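Acyl-CoA dehydrogenase (Bacillus anthracis, PDB 3OWA) probably oxidises an acyl-CoA thioester to its enoyl-CoA with its bound FAD, as other acyl-CoA dehydrogenases do. Local coordinates at residues Y374-G379 against E395-D400; K104-G109 against V277-R282; L493-D498 against E544-E549; K461-N466 against E538-I543; K528-E533 against R583-K588. All coordinates share one frame; numbering follows the deposited sequence.

Contact 1 (Y374-G379 against E395-D400); sequences YTVDEG and ERMYRD
Y398 of the short helix 393-401 reaches past V376 to D377 on helix 358-383, an antiparallel helix pair in the helical C-terminal region of the acyl-CoA dehydrogenase fold; the axes of 374-379 and 395-400 make 146° and approach to 9.0 Å. At its root, Y398 CA lies 3.8 Å from V376 CG2. With CG anti to the backbone N (chi1 -178°), the ring leans from CB across to the partner helix. Its CD1 lies 4.1 Å from V376 CG2, and V376 O stands at the ring edge. One atom on, CE1 meets D377 OD1 at 3.6 Å, again edge-on, the carboxylate turned 41° from the ring. Water 1 lies in plane beside the phenol oxygen, at a separation short enough to be doubtful, and donates to D377 OD1 at 2.6 Å. This carboxylate forms salt bridges with R402, its strongest partner, and R405 of the second subunit, at the dimer interface. On the other branch of V376, CG1 rests 4.0 Å from CB of selenomethionine M397.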
# COMPACT_ATOMS: atom_id res chain seq x y z
N TYR A 374 1.10 -5.93 1.55
CA TYR A 374 -0.29 -6.26 1.21
C TYR A 374 -1.02 -6.80 2.44
O TYR A 374 -2.17 -6.44 2.68
CB TYR A 374 -0.30 -7.31 0.07
CG TYR A 374 -1.68 -7.84 -0.21
CD1 TYR A 374 -2.54 -7.15 -1.07
CD2 TYR A 374 -2.15 -9.03 0.41
CE1 TYR A 374 -3.85 -7.59 -1.31
CE2 TYR A 374 -3.47 -9.47 0.17
CZ TYR A 374 -4.29 -8.76 -0.71
OH TYR A 374 -5.59 -9.18 -0.94
N THR A 375 -0.40 -7.71 3.19
CA THR A 375 -1.08 -8.32 4.33
C THR A 375 -1.39 -7.32 5.45
O THR A 375 -2.47 -7.38 6.05
CB THR A 375 -0.35 -9.58 4.90
OG1 THR A 375 0.89 -9.14 5.48
CG2 THR A 375 -0.06 -10.61 3.80
N VAL A 376 -0.50 -6.36 5.74
CA VAL A 376 -0.83 -5.42 6.81
C VAL A 376 -1.87 -4.43 6.30
O VAL A 376 -2.69 -3.95 7.04
CB VAL A 376 0.41 -4.62 7.43
CG1 VAL A 376 1.33 -5.58 8.05
CG2 VAL A 376 1.19 -3.84 6.34
N ASP A 377 -1.86 -4.16 5.01
CA ASP A 377 -2.84 -3.26 4.49
C ASP A 377 -4.26 -3.92 4.52
O ASP A 377 -5.27 -3.24 4.81
CB ASP A 377 -2.48 -2.88 3.07
CG ASP A 377 -3.47 -1.90 2.48
OD1 ASP A 377 -3.46 -0.74 2.95
OD2 ASP A 377 -4.27 -2.27 1.58
N GLU A 378 -4.36 -5.22 4.22
CA GLU A 378 -5.68 -5.80 4.27
C GLU A 378 -6.05 -6.04 5.71
O GLU A 378 -7.22 -6.11 6.05
CB GLU A 378 -5.73 -7.11 3.49
CG GLU A 378 -5.72 -6.88 1.91
CD GLU A 378 -6.89 -5.99 1.38
OE1 GLU A 378 -6.82 -5.56 0.21
OE2 GLU A 378 -7.84 -5.66 2.12
N GLY A 379 -5.03 -6.21 6.56
CA GLY A 379 -5.31 -6.42 8.00
C GLY A 379 -5.90 -5.18 8.61
O GLY A 379 -6.84 -5.22 9.39
N GLU A 395 -2.16 -1.66 13.64
CA GLU A 395 -1.83 -0.29 13.31
C GLU A 395 -0.29 -0.06 13.35
O GLU A 395 0.30 0.62 12.48
CB GLU A 395 -2.54 0.62 14.31
CG GLU A 395 -2.37 2.16 14.12
CD GLU A 395 -1.04 2.77 14.67
OE1 GLU A 395 -0.71 3.88 14.24
OE2 GLU A 395 -0.34 2.19 15.56
N ARG A 396 0.35 -0.61 14.36
CA ARG A 396 1.83 -0.55 14.45
C ARG A 396 2.52 -1.35 13.35
O ARG A 396 3.49 -0.89 12.78
CB ARG A 396 2.29 -1.14 15.80
CG ARG A 396 3.74 -0.71 16.13
CD ARG A 396 4.31 -1.80 17.09
NE ARG A 396 4.59 -3.00 16.30
CZ ARG A 396 4.21 -4.24 16.61
NH1 ARG A 396 4.55 -5.24 15.80
NH2 ARG A 396 3.54 -4.49 17.73
N MSE A 397 1.99 -2.54 13.04
CA MSE A 397 2.53 -3.34 11.97
C MSE A 397 2.46 -2.64 10.62
O MSE A 397 3.40 -2.73 9.79
CB MSE A 397 1.73 -4.65 11.89
CG MSE A 397 2.06 -5.56 13.11
SE MSE A 397 1.12 -7.22 12.91
CE MSE A 397 2.09 -7.90 11.41
N TYR A 398 1.33 -1.98 10.38
CA TYR A 398 1.16 -1.21 9.15
C TYR A 398 2.28 -0.20 9.00
O TYR A 398 2.88 -0.04 7.87
CB TYR A 398 -0.26 -0.52 9.12
CG TYR A 398 -0.47 0.25 7.82
CD1 TYR A 398 -0.95 -0.40 6.71
CD2 TYR A 398 -0.14 1.62 7.73
CE1 TYR A 398 -1.11 0.32 5.47
CE2 TYR A 398 -0.34 2.34 6.53
CZ TYR A 398 -0.81 1.68 5.43
OH TYR A 398 -0.97 2.35 4.23
N ARG A 399 2.53 0.58 10.06
CA ARG A 399 3.62 1.61 10.04
C ARG A 399 5.02 0.98 9.97
O ARG A 399 5.86 1.44 9.22
CB ARG A 399 3.54 2.59 11.21
CG ARG A 399 2.34 3.56 11.14
CD ARG A 399 2.30 4.55 12.32
NE ARG A 399 1.98 3.87 13.58
CZ ARG A 399 2.85 3.46 14.49
NH1 ARG A 399 4.16 3.68 14.35
NH2 ARG A 399 2.40 2.87 15.60
N ASP A 400 5.25 -0.13 10.68
CA ASP A 400 6.59 -0.72 10.71
C ASP A 400 6.93 -1.26 9.33
O ASP A 400 8.12 -1.33 8.97
CB ASP A 400 6.64 -1.90 11.72
CG ASP A 400 6.49 -1.47 13.20
OD1 ASP A 400 6.58 -0.26 13.58
OD2 ASP A 400 6.30 -2.42 14.03
O HOH W 1 -1.75 1.08 2.30

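Contact 2 (K104-G109 against V277-R282); sequences KFSRAG and VGSAKR
G278 and S106 meet where the 3-10 turn S106-R107, following helix 95-105 of the N-terminal domain, leans on helix 257-293 of the C-terminal helical domain, a junction of two domains of the acyl-CoA dehydrogenase fold. Having no side chain, G278 lets S106 OG come to 3.3 Å from its C atom. That hydroxyl, placed between the backbone N and the carbonyl carbon (chi1 74°), bonds E103 O and accepts from water 2 at 2.8 Å; the same water gives G278 O a weak bond. S279 follows, its OG 3.4 Å from S106 CB. Water 3 donates to S106 O at 2.6 Å and is also bonded to S279 OG, 2.8 Å away. K281 turns to E103 and E322 in salt bridges. R282 stacks its guanidinium flat on that of R107, planes 16° apart. Carboxylates of E393 and E285 grip R282 and probably offset the pairing of like charges. R107 NE lies over the centre of the R282 group, 3.4 Å from its CZ.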
# COMPACT_ATOMS: atom_id res chain seq x y z
N LYS A 104 10.65 -15.54 14.43
CA LYS A 104 9.93 -15.34 15.69
C LYS A 104 10.16 -13.96 16.31
O LYS A 104 9.22 -13.40 16.93
CB LYS A 104 10.31 -16.43 16.69
CG LYS A 104 9.98 -17.84 16.19
CD LYS A 104 8.49 -17.94 15.98
CE LYS A 104 8.03 -19.35 15.71
NZ LYS A 104 6.68 -19.25 15.09
N PHE A 105 11.36 -13.39 16.11
CA PHE A 105 11.60 -12.00 16.56
C PHE A 105 10.67 -10.95 15.93
O PHE A 105 10.36 -9.90 16.53
CB PHE A 105 13.09 -11.58 16.40
CG PHE A 105 13.85 -11.63 17.69
CD1 PHE A 105 14.00 -10.49 18.46
CD2 PHE A 105 14.42 -12.83 18.14
CE1 PHE A 105 14.70 -10.56 19.70
CE2 PHE A 105 15.09 -12.89 19.36
CZ PHE A 105 15.24 -11.76 20.13
N SER A 106 10.24 -11.20 14.68
CA SER A 106 9.29 -10.28 14.01
C SER A 106 8.02 -9.93 14.83
O SER A 106 7.45 -8.86 14.68
CB SER A 106 8.91 -10.80 12.63
OG SER A 106 8.05 -11.91 12.81
N ARG A 107 7.62 -10.82 15.73
CA ARG A 107 6.49 -10.54 16.62
C ARG A 107 6.71 -9.23 17.43
O ARG A 107 5.73 -8.55 17.79
CB ARG A 107 6.24 -11.78 17.52
CG ARG A 107 5.14 -11.63 18.56
CD ARG A 107 3.76 -12.06 18.02
NE ARG A 107 2.77 -11.94 19.09
CZ ARG A 107 2.29 -12.96 19.79
NH1 ARG A 107 2.67 -14.20 19.49
NH2 ARG A 107 1.42 -12.75 20.77
N ALA A 108 7.97 -8.84 17.65
CA ALA A 108 8.26 -7.76 18.56
C ALA A 108 8.47 -6.45 17.82
O ALA A 108 9.17 -5.57 18.33
CB ALA A 108 9.50 -8.11 19.39
N GLY A 109 7.91 -6.32 16.62
CA GLY A 109 8.02 -5.06 15.87
C GLY A 109 9.46 -4.61 15.71
O GLY A 109 10.32 -5.36 15.26
N VAL A 277 8.12 -12.58 6.60
CA VAL A 277 7.27 -13.75 6.54
C VAL A 277 6.65 -13.99 7.91
O VAL A 277 5.46 -14.36 8.00
CB VAL A 277 8.04 -15.02 6.04
CG1 VAL A 277 7.36 -16.29 6.51
CG2 VAL A 277 8.11 -15.04 4.51
N GLY A 278 7.44 -13.80 8.96
CA GLY A 278 6.91 -13.90 10.34
C GLY A 278 5.83 -12.86 10.59
O GLY A 278 4.78 -13.16 11.17
N SER A 279 6.05 -11.63 10.13
CA SER A 279 5.05 -10.61 10.31
C SER A 279 3.79 -10.87 9.51
O SER A 279 2.71 -10.56 9.99
CB SER A 279 5.62 -9.22 9.94
OG SER A 279 6.82 -8.96 10.68
N ALA A 280 3.92 -11.39 8.29
CA ALA A 280 2.75 -11.66 7.50
C ALA A 280 1.91 -12.74 8.16
O ALA A 280 0.69 -12.64 8.16
CB ALA A 280 3.13 -12.07 6.02
N LYS A 281 2.55 -13.73 8.75
CA LYS A 281 1.81 -14.76 9.48
C LYS A 281 1.09 -14.19 10.68
O LYS A 281 -0.05 -14.58 10.96
CB LYS A 281 2.74 -15.86 10.00
CG LYS A 281 3.33 -16.77 8.96
CD LYS A 281 4.11 -17.85 9.70
CE LYS A 281 4.97 -18.71 8.79
NZ LYS A 281 5.69 -19.72 9.64
N ARG A 282 1.71 -13.25 11.37
CA ARG A 282 1.06 -12.64 12.52
C ARG A 282 -0.15 -11.78 12.08
O ARG A 282 -1.19 -11.76 12.75
CB ARG A 282 2.08 -11.77 13.29
CG ARG A 282 1.50 -11.07 14.50
CD ARG A 282 0.94 -12.10 15.53
NE ARG A 282 0.39 -11.36 16.66
CZ ARG A 282 -0.32 -11.90 17.64
NH1 ARG A 282 -0.79 -11.12 18.62
NH2 ARG A 282 -0.57 -13.21 17.64
O HOH W 2 5.45 -11.85 13.87
O HOH W 3 7.06 -7.15 12.78

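Contact 3 (L493-D498 against E544-E549); sequences LVNIAD and EAHAKE
N495 and E549 are joined by the strongest polar link between 493-498 and 544-549, on helices 490-520 and 526-554, an antiparallel pair in the additional C-terminal helical domain of this acyl-CoA dehydrogenase. N495 ND2 donates to E549 OE1 at 2.9 Å (153° at the hydrogen). The glutamate oxygen lies nearly in the amide plane and accepts through its anti lone pair. T550 OG1 is a second partner of ND2. The amide is gripped at its other end too: water 4 donates to N495 OD1 at 2.7 Å, and H546 ND1 adds a weak, bent bond to OD1 over 3.4 Å. That water also bonds H546 ND1 in the plane of the ring, 2.7 Å away, and so bridges the two side chains and helps fix the turn of both. Outward of this network comes packing. D498 lays CB over one face of the imidazole in a CH-pi contact, 3.8 Å from the H546 ring centroid and 26° off the normal, while its carboxylate makes a salt bridge with R415. V578 of the second subunit packs on E549. Next to the CH-pi contact, D498 OD2 stands 3.6 Å from H546 CE1, the carboxylate and ring planes 53° apart.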
# COMPACT_ATOMS: atom_id res chain seq x y z
N LEU A 493 13.86 -4.06 -17.44
CA LEU A 493 14.62 -4.84 -16.44
C LEU A 493 13.72 -5.25 -15.28
O LEU A 493 13.81 -6.37 -14.78
CB LEU A 493 15.85 -4.06 -15.92
CG LEU A 493 16.96 -3.74 -16.92
CD1 LEU A 493 17.98 -2.77 -16.32
CD2 LEU A 493 17.65 -5.03 -17.37
N VAL A 494 12.87 -4.33 -14.85
CA VAL A 494 11.97 -4.58 -13.73
C VAL A 494 10.88 -5.61 -14.10
O VAL A 494 10.50 -6.44 -13.27
CB VAL A 494 11.38 -3.26 -13.23
CG1 VAL A 494 10.14 -3.50 -12.36
CG2 VAL A 494 12.44 -2.52 -12.43
N ASN A 495 10.40 -5.57 -15.35
CA ASN A 495 9.47 -6.61 -15.84
C ASN A 495 10.07 -8.01 -15.79
O ASN A 495 9.41 -8.97 -15.38
CB ASN A 495 8.97 -6.32 -17.28
CG ASN A 495 8.01 -5.15 -17.34
OD1 ASN A 495 7.37 -4.80 -16.34
ND2 ASN A 495 7.90 -4.53 -18.50
N ILE A 496 11.33 -8.11 -16.20
CA ILE A 496 12.04 -9.37 -16.22
C ILE A 496 12.23 -9.83 -14.78
O ILE A 496 11.96 -10.97 -14.45
CB ILE A 496 13.40 -9.23 -16.97
CG1 ILE A 496 13.15 -9.00 -18.47
CG2 ILE A 496 14.27 -10.45 -16.74
CD1 ILE A 496 14.32 -8.44 -19.18
N ALA A 497 12.68 -8.91 -13.93
CA ALA A 497 12.84 -9.19 -12.50
C ALA A 497 11.55 -9.65 -11.85
O ALA A 497 11.58 -10.57 -11.04
CB ALA A 497 13.42 -7.98 -11.77
N ASP A 498 10.43 -9.03 -12.22
CA ASP A 498 9.11 -9.42 -11.68
C ASP A 498 8.69 -10.80 -12.19
O ASP A 498 8.11 -11.59 -11.44
CB ASP A 498 8.04 -8.37 -12.03
CG ASP A 498 8.31 -7.00 -11.35
OD1 ASP A 498 9.10 -6.94 -10.37
OD2 ASP A 498 7.73 -5.97 -11.79
N GLU A 544 2.35 -13.13 -17.51
CA GLU A 544 1.84 -12.88 -18.86
C GLU A 544 1.77 -11.41 -19.18
O GLU A 544 2.19 -10.99 -20.26
CB GLU A 544 0.47 -13.52 -19.05
CG GLU A 544 -0.08 -13.33 -20.48
CD GLU A 544 -1.38 -14.09 -20.75
OE1 GLU A 544 -1.81 -14.89 -19.89
OE2 GLU A 544 -1.99 -13.87 -21.82
N ALA A 545 1.22 -10.61 -18.26
CA ALA A 545 1.15 -9.16 -18.48
C ALA A 545 2.52 -8.48 -18.54
O ALA A 545 2.71 -7.54 -19.31
CB ALA A 545 0.26 -8.48 -17.43
N HIS A 546 3.46 -8.92 -17.68
CA HIS A 546 4.83 -8.38 -17.71
C HIS A 546 5.52 -8.70 -19.03
O HIS A 546 6.27 -7.88 -19.56
CB HIS A 546 5.68 -8.91 -16.55
CG HIS A 546 5.31 -8.32 -15.23
ND1 HIS A 546 5.15 -6.97 -15.04
CD2 HIS A 546 5.06 -8.90 -14.03
CE1 HIS A 546 4.82 -6.74 -13.77
NE2 HIS A 546 4.76 -7.90 -13.14
N ALA A 547 5.29 -9.92 -19.53
CA ALA A 547 5.90 -10.34 -20.80
C ALA A 547 5.35 -9.54 -21.97
O ALA A 547 6.11 -9.07 -22.80
CB ALA A 547 5.72 -11.85 -21.03
N LYS A 548 4.02 -9.39 -22.04
CA LYS A 548 3.37 -8.59 -23.08
C LYS A 548 3.92 -7.17 -23.14
O LYS A 548 4.25 -6.70 -24.23
CB LYS A 548 1.85 -8.50 -22.86
CG LYS A 548 1.09 -9.74 -23.27
CD LYS A 548 -0.42 -9.46 -23.34
CE LYS A 548 -1.22 -10.78 -23.34
NZ LYS A 548 -2.63 -10.60 -23.84
N GLU A 549 4.00 -6.50 -21.99
CA GLU A 549 4.53 -5.13 -21.93
C GLU A 549 5.97 -5.07 -22.43
O GLU A 549 6.35 -4.15 -23.17
CB GLU A 549 4.46 -4.53 -20.50
CG GLU A 549 4.93 -3.06 -20.47
CD GLU A 549 4.85 -2.39 -19.09
OE1 GLU A 549 5.63 -2.75 -18.19
OE2 GLU A 549 4.01 -1.49 -18.91
O HOH W 4 4.64 -4.63 -16.31

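Contact 4 (K461-N466 against E538-I543); sequences KYLVNN and EAFNEI
F540 and L463 make nearly all of this buried contact between helices 458-482 and 526-554, in the C-terminal helical region of the acyl-CoA dehydrogenase fold, and N466 adds a little at the side. No hydrogen bond crosses it; the joint is a leucine methyl set on a phenyl ring. For L463, chi1 of -57° and chi2 of 171° together carry CD2 over the middle of the F540 ring, 3.7 Å from the centroid and 10° off the normal, a centred CH-pi contact. The two side chains cross at about a right angle, so the leucine comes down onto the ring. L463 CD2 is marginally nearer F540 CE2 (3.7 Å) than the rest of the ring, whereas L463 CB is nearer the other side, 3.8 Å from F540 CD1. There the backbone also takes part, with L463 O 3.4 Å from F540 CE1. One turn along, N466 CB approaches that same CE1 obliquely at 4.4 Å. Since the ring spans the gap, the backbones stay well apart: the CA atoms of L463 and F540 are 7.0 Å from each other. I470, farther along helix 458-482, also touches F540, and A467 and I470 continue the seam to I543. Helix 490-520 lines both partners, through V510 and E514 on K461 and through M506 on A539 and N502 on I543.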
# COMPACT_ATOMS: atom_id res chain seq x y z
N LYS A 461 2.43 -27.33 -12.26
CA LYS A 461 3.73 -27.73 -12.80
C LYS A 461 3.88 -27.27 -14.24
O LYS A 461 4.96 -26.88 -14.68
CB LYS A 461 3.92 -29.24 -12.70
CG LYS A 461 4.14 -29.77 -11.30
CD LYS A 461 4.51 -31.25 -11.36
CE LYS A 461 3.91 -32.04 -10.18
NZ LYS A 461 3.62 -33.48 -10.53
N TYR A 462 2.79 -27.33 -14.98
CA TYR A 462 2.77 -26.90 -16.36
C TYR A 462 3.01 -25.38 -16.46
O TYR A 462 3.82 -24.91 -17.27
CB TYR A 462 1.46 -27.34 -17.03
CG TYR A 462 1.29 -26.86 -18.44
CD1 TYR A 462 1.85 -27.57 -19.52
CD2 TYR A 462 0.61 -25.68 -18.71
CE1 TYR A 462 1.71 -27.09 -20.83
CE2 TYR A 462 0.47 -25.20 -20.00
CZ TYR A 462 1.02 -25.90 -21.05
OH TYR A 462 0.85 -25.40 -22.31
N LEU A 463 2.33 -24.60 -15.63
CA LEU A 463 2.53 -23.15 -15.65
C LEU A 463 3.95 -22.74 -15.22
O LEU A 463 4.55 -21.81 -15.80
CB LEU A 463 1.49 -22.44 -14.78
CG LEU A 463 0.03 -22.72 -15.16
CD1 LEU A 463 -0.88 -22.15 -14.12
CD2 LEU A 463 -0.28 -22.15 -16.53
N VAL A 464 4.49 -23.45 -14.24
CA VAL A 464 5.84 -23.17 -13.76
C VAL A 464 6.86 -23.36 -14.90
O VAL A 464 7.70 -22.47 -15.15
CB VAL A 464 6.17 -24.07 -12.52
CG1 VAL A 464 7.67 -24.24 -12.35
CG2 VAL A 464 5.53 -23.48 -11.26
N ASN A 465 6.75 -24.49 -15.60
CA ASN A 465 7.58 -24.77 -16.78
C ASN A 465 7.45 -23.69 -17.87
O ASN A 465 8.45 -23.20 -18.40
CB ASN A 465 7.28 -26.16 -17.36
CG ASN A 465 8.32 -27.19 -16.97
OD1 ASN A 465 9.48 -27.11 -17.39
ND2 ASN A 465 7.91 -28.19 -16.17
N ASN A 466 6.22 -23.32 -18.18
CA ASN A 466 6.01 -22.31 -19.22
C ASN A 466 6.46 -20.91 -18.80
O ASN A 466 6.91 -20.12 -19.64
CB ASN A 466 4.55 -22.30 -19.68
CG ASN A 466 4.22 -23.48 -20.64
OD1 ASN A 466 3.16 -23.51 -21.27
ND2 ASN A 466 5.13 -24.45 -20.72
N GLU A 538 -2.91 -16.59 -10.30
CA GLU A 538 -2.74 -15.13 -10.29
C GLU A 538 -1.32 -14.64 -10.61
O GLU A 538 -1.17 -13.66 -11.32
CB GLU A 538 -3.26 -14.51 -8.98
CG GLU A 538 -4.81 -14.39 -8.98
CD GLU A 538 -5.44 -14.48 -7.57
OE1 GLU A 538 -6.70 -14.46 -7.44
OE2 GLU A 538 -4.69 -14.60 -6.58
N ALA A 539 -0.31 -15.33 -10.09
CA ALA A 539 1.09 -14.99 -10.38
C ALA A 539 1.42 -15.22 -11.87
O ALA A 539 2.18 -14.45 -12.47
CB ALA A 539 2.03 -15.80 -9.52
N PHE A 540 0.87 -16.28 -12.44
CA PHE A 540 1.06 -16.56 -13.87
C PHE A 540 0.40 -15.52 -14.77
O PHE A 540 0.98 -15.11 -15.77
CB PHE A 540 0.54 -17.95 -14.23
CG PHE A 540 0.95 -18.40 -15.60
CD1 PHE A 540 2.25 -18.88 -15.82
CD2 PHE A 540 0.06 -18.34 -16.66
CE1 PHE A 540 2.65 -19.32 -17.09
CE2 PHE A 540 0.45 -18.77 -17.95
CZ PHE A 540 1.74 -19.26 -18.16
N ASN A 541 -0.82 -15.11 -14.39
CA ASN A 541 -1.46 -13.93 -14.98
C ASN A 541 -0.57 -12.67 -14.98
O ASN A 541 -0.38 -12.05 -16.04
CB ASN A 541 -2.85 -13.66 -14.33
CG ASN A 541 -3.90 -14.73 -14.73
OD1 ASN A 541 -3.70 -15.49 -15.69
ND2 ASN A 541 -5.03 -14.75 -14.02
N GLU A 542 0.02 -12.33 -13.84
CA GLU A 542 1.00 -11.22 -13.81
C GLU A 542 2.21 -11.42 -14.74
O GLU A 542 2.64 -10.47 -15.41
CB GLU A 542 1.51 -10.95 -12.38
CG GLU A 542 0.36 -10.66 -11.41
CD GLU A 542 0.81 -10.41 -9.98
OE1 GLU A 542 2.03 -10.52 -9.70
OE2 GLU A 542 -0.08 -10.10 -9.13
N ILE A 543 2.76 -12.64 -14.74
CA ILE A 543 3.87 -12.97 -15.64
C ILE A 543 3.53 -12.67 -17.09
O ILE A 543 4.30 -12.02 -17.79
CB ILE A 543 4.31 -14.45 -15.48
CG1 ILE A 543 5.11 -14.59 -14.18
CG2 ILE A 543 5.15 -14.92 -16.71
CD1 ILE A 543 5.50 -16.03 -13.81

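Contact 5 (K528-E533 against R583-K588); sequences KVLYTE and REIAAK
L530 and I585 are the nearest pair, CA atoms 6.6 Å apart, where helix 526-554 and the C-terminal helix 578-592 pass roughly antiparallel; the axes of 528-533 and 583-588 run at 137°, 9.8 Å apart at closest. This is apolar helix-helix packing in the C-terminal helical part of the acyl-CoA dehydrogenase chain. L530 CB rests 3.7 Å from I585 CG1. Farther out, L530 CD1 comes across the extended E584 side chain at about a right angle, 3.7 Å from both E584 CG and CD, so the stem and the carboxylate carbon are both touched. I585 CG2, anti to the backbone N, points at the edge of the Y531 ring, close to the ring plane and 3.5 Å from Y531 CE1. The phenol oxygen is held beyond the contact by T596 O and Q527. R583, next to E584, forms a salt bridge with E491 of the second subunit. Within helix 526-554, K528 O accepts from T532 N and, on the opposite face of its plane, from T532 OG1 at 2.7 Å.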
# COMPACT_ATOMS: atom_id res chain seq x y z
N LYS A 528 -2.43 -26.68 1.39
CA LYS A 528 -1.32 -26.34 0.50
C LYS A 528 -1.70 -26.37 -0.97
O LYS A 528 -1.25 -25.53 -1.74
CB LYS A 528 -0.13 -27.25 0.73
CG LYS A 528 0.51 -27.12 2.08
CD LYS A 528 1.63 -28.11 2.23
CE LYS A 528 2.00 -28.17 3.68
NZ LYS A 528 2.61 -29.44 4.02
N VAL A 529 -2.49 -27.38 -1.37
CA VAL A 529 -2.88 -27.51 -2.77
C VAL A 529 -3.67 -26.28 -3.19
O VAL A 529 -3.43 -25.72 -4.26
CB VAL A 529 -3.70 -28.80 -3.04
CG1 VAL A 529 -4.46 -28.73 -4.38
CG2 VAL A 529 -2.81 -30.02 -3.00
N LEU A 530 -4.61 -25.88 -2.34
CA LEU A 530 -5.44 -24.70 -2.54
C LEU A 530 -4.63 -23.40 -2.66
O LEU A 530 -4.83 -22.66 -3.61
CB LEU A 530 -6.49 -24.60 -1.42
CG LEU A 530 -7.65 -25.63 -1.50
CD1 LEU A 530 -8.52 -25.51 -0.28
CD2 LEU A 530 -8.47 -25.50 -2.79
N TYR A 531 -3.71 -23.17 -1.73
CA TYR A 531 -2.84 -21.98 -1.79
C TYR A 531 -2.13 -21.98 -3.12
O TYR A 531 -2.05 -20.96 -3.78
CB TYR A 531 -1.75 -22.00 -0.70
CG TYR A 531 -2.17 -21.81 0.74
CD1 TYR A 531 -3.23 -20.97 1.08
CD2 TYR A 531 -1.48 -22.45 1.77
CE1 TYR A 531 -3.59 -20.77 2.39
CE2 TYR A 531 -1.84 -22.26 3.12
CZ TYR A 531 -2.92 -21.43 3.41
OH TYR A 531 -3.32 -21.23 4.71
N THR A 532 -1.61 -23.15 -3.49
CA THR A 532 -0.82 -23.33 -4.71
C THR A 532 -1.59 -23.05 -5.99
O THR A 532 -1.08 -22.32 -6.86
CB THR A 532 -0.16 -24.73 -4.73
OG1 THR A 532 0.66 -24.85 -3.57
CG2 THR A 532 0.72 -24.92 -5.97
N GLU A 533 -2.80 -23.61 -6.11
CA GLU A 533 -3.65 -23.37 -7.29
C GLU A 533 -3.98 -21.90 -7.48
O GLU A 533 -3.87 -21.34 -8.58
CB GLU A 533 -4.96 -24.16 -7.15
CG GLU A 533 -4.76 -25.65 -7.40
CD GLU A 533 -5.94 -26.50 -6.98
OE1 GLU A 533 -6.78 -26.04 -6.16
OE2 GLU A 533 -6.03 -27.64 -7.49
N ARG A 583 -12.74 -19.29 -0.68
CA ARG A 583 -13.68 -19.49 0.43
C ARG A 583 -13.28 -20.70 1.23
O ARG A 583 -13.41 -20.73 2.45
CB ARG A 583 -15.12 -19.65 -0.05
CG ARG A 583 -15.66 -18.38 -0.73
CD ARG A 583 -17.10 -18.60 -1.19
NE ARG A 583 -17.73 -17.37 -1.68
CZ ARG A 583 -19.05 -17.26 -1.86
NH1 ARG A 583 -19.84 -18.30 -1.54
NH2 ARG A 583 -19.58 -16.13 -2.31
N GLU A 584 -12.81 -21.73 0.54
CA GLU A 584 -12.33 -22.93 1.23
C GLU A 584 -11.04 -22.63 2.03
O GLU A 584 -10.93 -23.03 3.19
CB GLU A 584 -12.09 -24.04 0.22
CG GLU A 584 -11.99 -25.40 0.86
CD GLU A 584 -12.03 -26.57 -0.15
OE1 GLU A 584 -12.39 -26.35 -1.34
OE2 GLU A 584 -11.68 -27.69 0.26
N ILE A 585 -10.09 -21.93 1.42
CA ILE A 585 -8.88 -21.51 2.16
C ILE A 585 -9.29 -20.78 3.45
O ILE A 585 -8.81 -21.09 4.54
CB ILE A 585 -7.97 -20.58 1.29
CG1 ILE A 585 -7.28 -21.39 0.19
CG2 ILE A 585 -6.95 -19.83 2.18
CD1 ILE A 585 -6.80 -20.57 -1.04
N ALA A 586 -10.18 -19.80 3.31
CA ALA A 586 -10.58 -18.93 4.42
C ALA A 586 -11.26 -19.70 5.54
O ALA A 586 -11.02 -19.42 6.71
CB ALA A 586 -11.48 -17.84 3.94
N ALA A 587 -12.09 -20.68 5.17
CA ALA A 587 -12.77 -21.47 6.17
C ALA A 587 -11.76 -22.05 7.15
O ALA A 587 -11.97 -21.98 8.35
CB ALA A 587 -13.62 -22.61 5.49
N LYS A 588 -10.67 -22.63 6.64
CA LYS A 588 -9.68 -23.27 7.52
C LYS A 588 -8.84 -22.25 8.35
O LYS A 588 -8.50 -22.49 9.51
CB LYS A 588 -8.76 -24.16 6.72
CG LYS A 588 -7.88 -25.03 7.63
CD LYS A 588 -7.12 -26.06 6.87
CE LYS A 588 -6.65 -27.16 7.81
NZ LYS A 588 -5.91 -28.18 7.02

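How the contacts relate
Contact 2 comes first from the N terminus and closes the longest loop: its 167 intervening residues include the beta domain, and it ties the N-terminal helices to helix 257-293. Contact 1 follows in series, closing a short connection of 15 residues between helices 358-383 and 393-401. The two touch, T375 OG1 lying 3.7 Å from A280 CA. Contacts 4, 3 and 5 then open in that order, at 461-466, 493-498 and 528-533, and close in the same order, so each crosses the others and none nests. All three use helix 526-554, which meets helices 578-592, 458-482 and 490-520 in turn along its length. Contacts 1, 3 and 5 touch the second subunit.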